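Local coordinates for IMC sub-compartment protein ISP3 (Toxoplasma gondii, PDB 4CHJ) that has a pleckstrin homology fold, belongs to a family critical for parasite replication, and probably acts in daughter-cell formation at the inner membrane complex, at residues Val113-Ala118 with Ile124-Lys129; Thr47-Val50 with His56-Glu59. All blocks are in the same frame, centred on the assembly; numbering follows the deposited sequence.

Overall arrangement
From the N terminus, helix 32-44 leads into strand 46-51, and interaction 2 closes the first hairpin of this pleckstrin homology domain by pairing it with strand 57-65. The chain then runs through 70-75, 78-83 and 87-91 before interaction 1 closes the last hairpin, 113-117 with 123-127, ahead of the C-terminal helix 131-149. The two loops lie in series and neither encloses the other, yet they join in space, an example of a sheet built from hairpins laid side by side: strands 46-51 and 123-127 are neighbours. There S127 N probably donates to E49 O, while the F126 ring packs on M48 and V50.

Interaction 1: Val113-Ala118 with Ile124-Lys129; sequences VGFRLA and IAFSFK
Strands 113-117 and 124-127 run antiparallel, their directions 151° apart and their axes 4.6 Å apart at the closest, and form the last beta hairpin of the pleckstrin homology fold. V113 with F126 and F115 with I124 are hydrogen-bonded pairs, each closed by two backbone bonds. Between them lies the non-hydrogen-bonded pair G114-A125, and beside it G114 CA makes a CA-H...O contact of 3.0 Å with I124 O.

The side chains of V113, F115, I124 and F126 lie on the buried face, and the F115 ring links the two strands there. A chi1 of 59° tucks its CG over the main chain, flanked by both N and C, and carries the ring across to the partner strand. I124 CB lies over one face of this ring in a CH-pi contact, 4.1 Å from the ring centroid. At its rim the same ring turns an edge to the face of F126, a T-shaped pair with planes at 74°; F115 CE1 stands over the centre of the F126 ring. One aromatic side chain therefore packs by face and by edge on alternate residues of the neighbouring strand.

Helix 131-149 covers this face: V113 touches A134, F137 and V138, F115 meets L141, and the F126 and F128 rings both meet F137. At the other end of the pair, towards the turn, the apolar row is continued by L117, whose CD1 meets I124 CD1 at 3.6 Å.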
# COMPACT_ATOMS: atom_id res chain seq x y z
N VAL A 113 -4.72 -1.30 -3.32
CA VAL A 113 -3.74 -0.27 -3.58
C VAL A 113 -2.51 -0.86 -4.23
O VAL A 113 -1.95 -1.83 -3.75
CB VAL A 113 -3.30 0.40 -2.28
CG1 VAL A 113 -2.48 1.64 -2.58
CG2 VAL A 113 -4.50 0.74 -1.42
N GLY A 114 -2.07 -0.25 -5.32
CA GLY A 114 -0.90 -0.69 -6.04
C GLY A 114 0.20 0.32 -5.86
O GLY A 114 -0.07 1.50 -5.72
N PHE A 115 1.43 -0.14 -5.83
CA PHE A 115 2.55 0.78 -5.71
C PHE A 115 3.76 0.19 -6.41
O PHE A 115 3.82 -1.00 -6.69
CB PHE A 115 2.86 1.12 -4.25
CG PHE A 115 3.19 -0.06 -3.39
CD1 PHE A 115 2.19 -0.88 -2.93
CD2 PHE A 115 4.50 -0.31 -2.99
CE1 PHE A 115 2.45 -1.96 -2.14
CE2 PHE A 115 4.79 -1.43 -2.22
CZ PHE A 115 3.76 -2.24 -1.77
N ARG A 116 4.67 1.07 -6.79
CA ARG A 116 5.81 0.64 -7.54
C ARG A 116 7.10 0.91 -6.76
O ARG A 116 7.25 1.96 -6.11
CB ARG A 116 5.82 1.36 -8.87
CG ARG A 116 6.88 0.83 -9.82
CD ARG A 116 6.83 1.59 -11.12
NE ARG A 116 5.47 1.59 -11.66
CZ ARG A 116 4.71 2.68 -11.80
NH1 ARG A 116 5.18 3.88 -11.46
NH2 ARG A 116 3.49 2.58 -12.32
N LEU A 117 8.03 -0.05 -6.84
CA LEU A 117 9.35 0.07 -6.24
C LEU A 117 10.40 0.56 -7.27
O LEU A 117 10.45 0.08 -8.40
CB LEU A 117 9.79 -1.27 -5.70
CG LEU A 117 8.87 -1.95 -4.69
CD1 LEU A 117 9.47 -3.28 -4.28
CD2 LEU A 117 8.64 -1.09 -3.47
N ALA A 118 11.26 1.47 -6.82
CA ALA A 118 12.28 2.11 -7.64
C ALA A 118 13.35 1.13 -8.05
O ALA A 118 13.89 1.23 -9.16
CB ALA A 118 12.91 3.27 -6.87
N ILE A 124 3.28 -3.66 -7.05
CA ILE A 124 2.77 -4.58 -6.07
C ILE A 124 1.40 -4.11 -5.70
O ILE A 124 1.15 -2.91 -5.69
CB ILE A 124 3.64 -4.58 -4.81
CG1 ILE A 124 5.13 -4.71 -5.21
CG2 ILE A 124 3.19 -5.70 -3.86
CD1 ILE A 124 6.10 -4.60 -4.06
N ALA A 125 0.51 -5.04 -5.43
CA ALA A 125 -0.82 -4.68 -5.02
C ALA A 125 -1.10 -5.29 -3.67
O ALA A 125 -0.93 -6.52 -3.49
CB ALA A 125 -1.85 -5.13 -6.04
N PHE A 126 -1.49 -4.42 -2.72
CA PHE A 126 -2.06 -4.82 -1.43
C PHE A 126 -3.57 -4.58 -1.44
O PHE A 126 -4.03 -3.57 -1.94
CB PHE A 126 -1.45 -3.98 -0.30
CG PHE A 126 0.00 -4.29 -0.01
CD1 PHE A 126 0.66 -5.34 -0.65
CD2 PHE A 126 0.71 -3.53 0.91
CE1 PHE A 126 1.99 -5.62 -0.37
CE2 PHE A 126 2.03 -3.82 1.20
CZ PHE A 126 2.67 -4.87 0.56
N SER A 127 -4.31 -5.52 -0.88
CA SER A 127 -5.73 -5.38 -0.67
C SER A 127 -6.02 -5.33 0.84
O SER A 127 -5.53 -6.16 1.62
CB SER A 127 -6.47 -6.56 -1.29
OG SER A 127 -7.87 -6.40 -1.12
N PHE A 128 -6.76 -4.31 1.26
CA PHE A 128 -6.99 -4.06 2.70
C PHE A 128 -8.40 -4.40 3.06
O PHE A 128 -9.26 -4.57 2.18
CB PHE A 128 -6.68 -2.61 3.07
CG PHE A 128 -5.22 -2.29 3.04
CD1 PHE A 128 -4.60 -1.92 1.85
CD2 PHE A 128 -4.43 -2.53 4.16
CE1 PHE A 128 -3.25 -1.71 1.80
CE2 PHE A 128 -3.07 -2.31 4.12
CZ PHE A 128 -2.48 -1.92 2.93
N LYS A 129 -8.65 -4.51 4.37
CA LYS A 129 -9.85 -5.16 4.86
C LYS A 129 -11.08 -4.27 4.59
O LYS A 129 -12.19 -4.76 4.44
CB LYS A 129 -9.71 -5.52 6.34
CG LYS A 129 -10.90 -6.27 6.91
CD LYS A 129 -10.72 -6.66 8.38
CE LYS A 129 -11.95 -7.39 8.91
NZ LYS A 129 -11.79 -7.78 10.35

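Interaction 2: Thr47-Val50 with His56-Glu59; sequences TMEV and HRIE
E49 has the most surface buried in this contact, followed by E59 and R57, and the three gather on one side of a two-stranded pairing. E49 and E59 face each other as a non-hydrogen-bonded pair with CA atoms 4.5 Å apart, while R57, two residues before E59 and on the same face, reaches E49 from the turn side.

The E49 side chain extends beyond CG and brings its carboxylate to R57 NH1, the one nitrogen that meets both oxygens. The salt bridge spans 2.9 Å from E49 OE2 to R57 NH1, and NH1 also donates to E49 OE1 at 3.1 Å. The carboxylate lies at the edge of the guanidinium, but the two planes are turned 54° apart, and NH1 meets OE1 from above the carboxylate plane. This is a skewed, single-nitrogen salt bridge, not the coplanar bidentate arrangement. The bend at chi3 (-80°) in R57 points NE away from the carboxylate, 4.1 Å from E49 OE1, and NH1 comes back to it; R57 CD lies 3.3 Å from E49 OE1.

E59 approaches the same carboxylate without bonding to it: E59 OE1 is 4.8 Å from E49 OE2, and R57 probably eases the repulsion between these like charges. The aliphatic part of E59 packs on T47, whose CG2 lies 3.8 Å from E59 CG.

Beneath this charged layer, V50 and I58 are joined by two backbone hydrogen bonds, and their side chains point to the other face. There V50 touches L73 and I58 touches F75. Polar residues on one face and apolar ones on the other make this an amphipathic antiparallel beta hairpin, the first of the pleckstrin homology fold.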
# COMPACT_ATOMS: atom_id res chain seq x y z
N THR A 47 -3.08 -7.54 9.45
CA THR A 47 -3.30 -8.47 8.36
C THR A 47 -3.77 -7.71 7.11
O THR A 47 -4.54 -6.74 7.22
CB THR A 47 -4.35 -9.53 8.78
OG1 THR A 47 -3.70 -10.59 9.50
CG2 THR A 47 -5.07 -10.11 7.58
N MET A 48 -3.23 -8.10 5.95
CA MET A 48 -3.75 -7.68 4.64
C MET A 48 -3.48 -8.79 3.61
O MET A 48 -3.08 -9.90 3.98
CB MET A 48 -3.09 -6.38 4.21
CG MET A 48 -1.65 -6.24 4.69
SD MET A 48 -0.54 -7.40 3.87
CE MET A 48 -0.62 -6.74 2.20
N GLU A 49 -3.74 -8.51 2.34
CA GLU A 49 -3.49 -9.47 1.25
C GLU A 49 -2.61 -8.88 0.18
O GLU A 49 -2.81 -7.75 -0.25
CB GLU A 49 -4.80 -9.88 0.58
CG GLU A 49 -5.66 -10.80 1.39
CD GLU A 49 -7.02 -10.98 0.76
OE1 GLU A 49 -7.33 -10.25 -0.22
OE2 GLU A 49 -7.78 -11.86 1.22
N VAL A 50 -1.70 -9.70 -0.33
CA VAL A 50 -0.90 -9.32 -1.49
C VAL A 50 -1.48 -9.97 -2.74
O VAL A 50 -1.61 -11.18 -2.81
CB VAL A 50 0.55 -9.78 -1.33
CG1 VAL A 50 1.34 -9.52 -2.61
CG2 VAL A 50 1.20 -9.09 -0.15
N HIS A 56 -4.31 -14.97 -7.92
CA HIS A 56 -4.39 -15.47 -6.55
C HIS A 56 -3.78 -14.46 -5.57
O HIS A 56 -3.03 -13.58 -5.95
CB HIS A 56 -3.79 -16.87 -6.42
CG HIS A 56 -2.34 -16.88 -6.05
ND1 HIS A 56 -1.33 -16.79 -6.98
CD2 HIS A 56 -1.73 -17.00 -4.85
CE1 HIS A 56 -0.16 -16.83 -6.37
NE2 HIS A 56 -0.38 -16.96 -5.08
N ARG A 57 -4.13 -14.62 -4.30
CA ARG A 57 -3.65 -13.78 -3.23
C ARG A 57 -3.08 -14.61 -2.13
O ARG A 57 -3.32 -15.82 -2.06
CB ARG A 57 -4.79 -12.97 -2.67
CG ARG A 57 -5.37 -12.01 -3.67
CD ARG A 57 -6.74 -11.56 -3.23
NE ARG A 57 -7.74 -12.57 -3.57
CZ ARG A 57 -8.62 -13.09 -2.71
NH1 ARG A 57 -8.66 -12.71 -1.44
NH2 ARG A 57 -9.46 -13.99 -3.15
N ILE A 58 -2.32 -13.96 -1.26
CA ILE A 58 -1.89 -14.55 -0.02
C ILE A 58 -2.18 -13.57 1.10
O ILE A 58 -1.82 -12.38 1.00
CB ILE A 58 -0.38 -14.82 -0.04
CG1 ILE A 58 -0.04 -15.84 -1.11
CG2 ILE A 58 0.08 -15.32 1.32
CD1 ILE A 58 1.42 -15.81 -1.54
N GLU A 59 -2.78 -14.08 2.18
CA GLU A 59 -2.92 -13.33 3.43
C GLU A 59 -1.57 -13.18 4.11
O GLU A 59 -0.91 -14.17 4.41
CB GLU A 59 -3.86 -14.06 4.38
CG GLU A 59 -4.67 -13.12 5.26
CD GLU A 59 -5.93 -13.77 5.82
OE1 GLU A 59 -6.61 -14.52 5.07
OE2 GLU A 59 -6.25 -13.51 7.01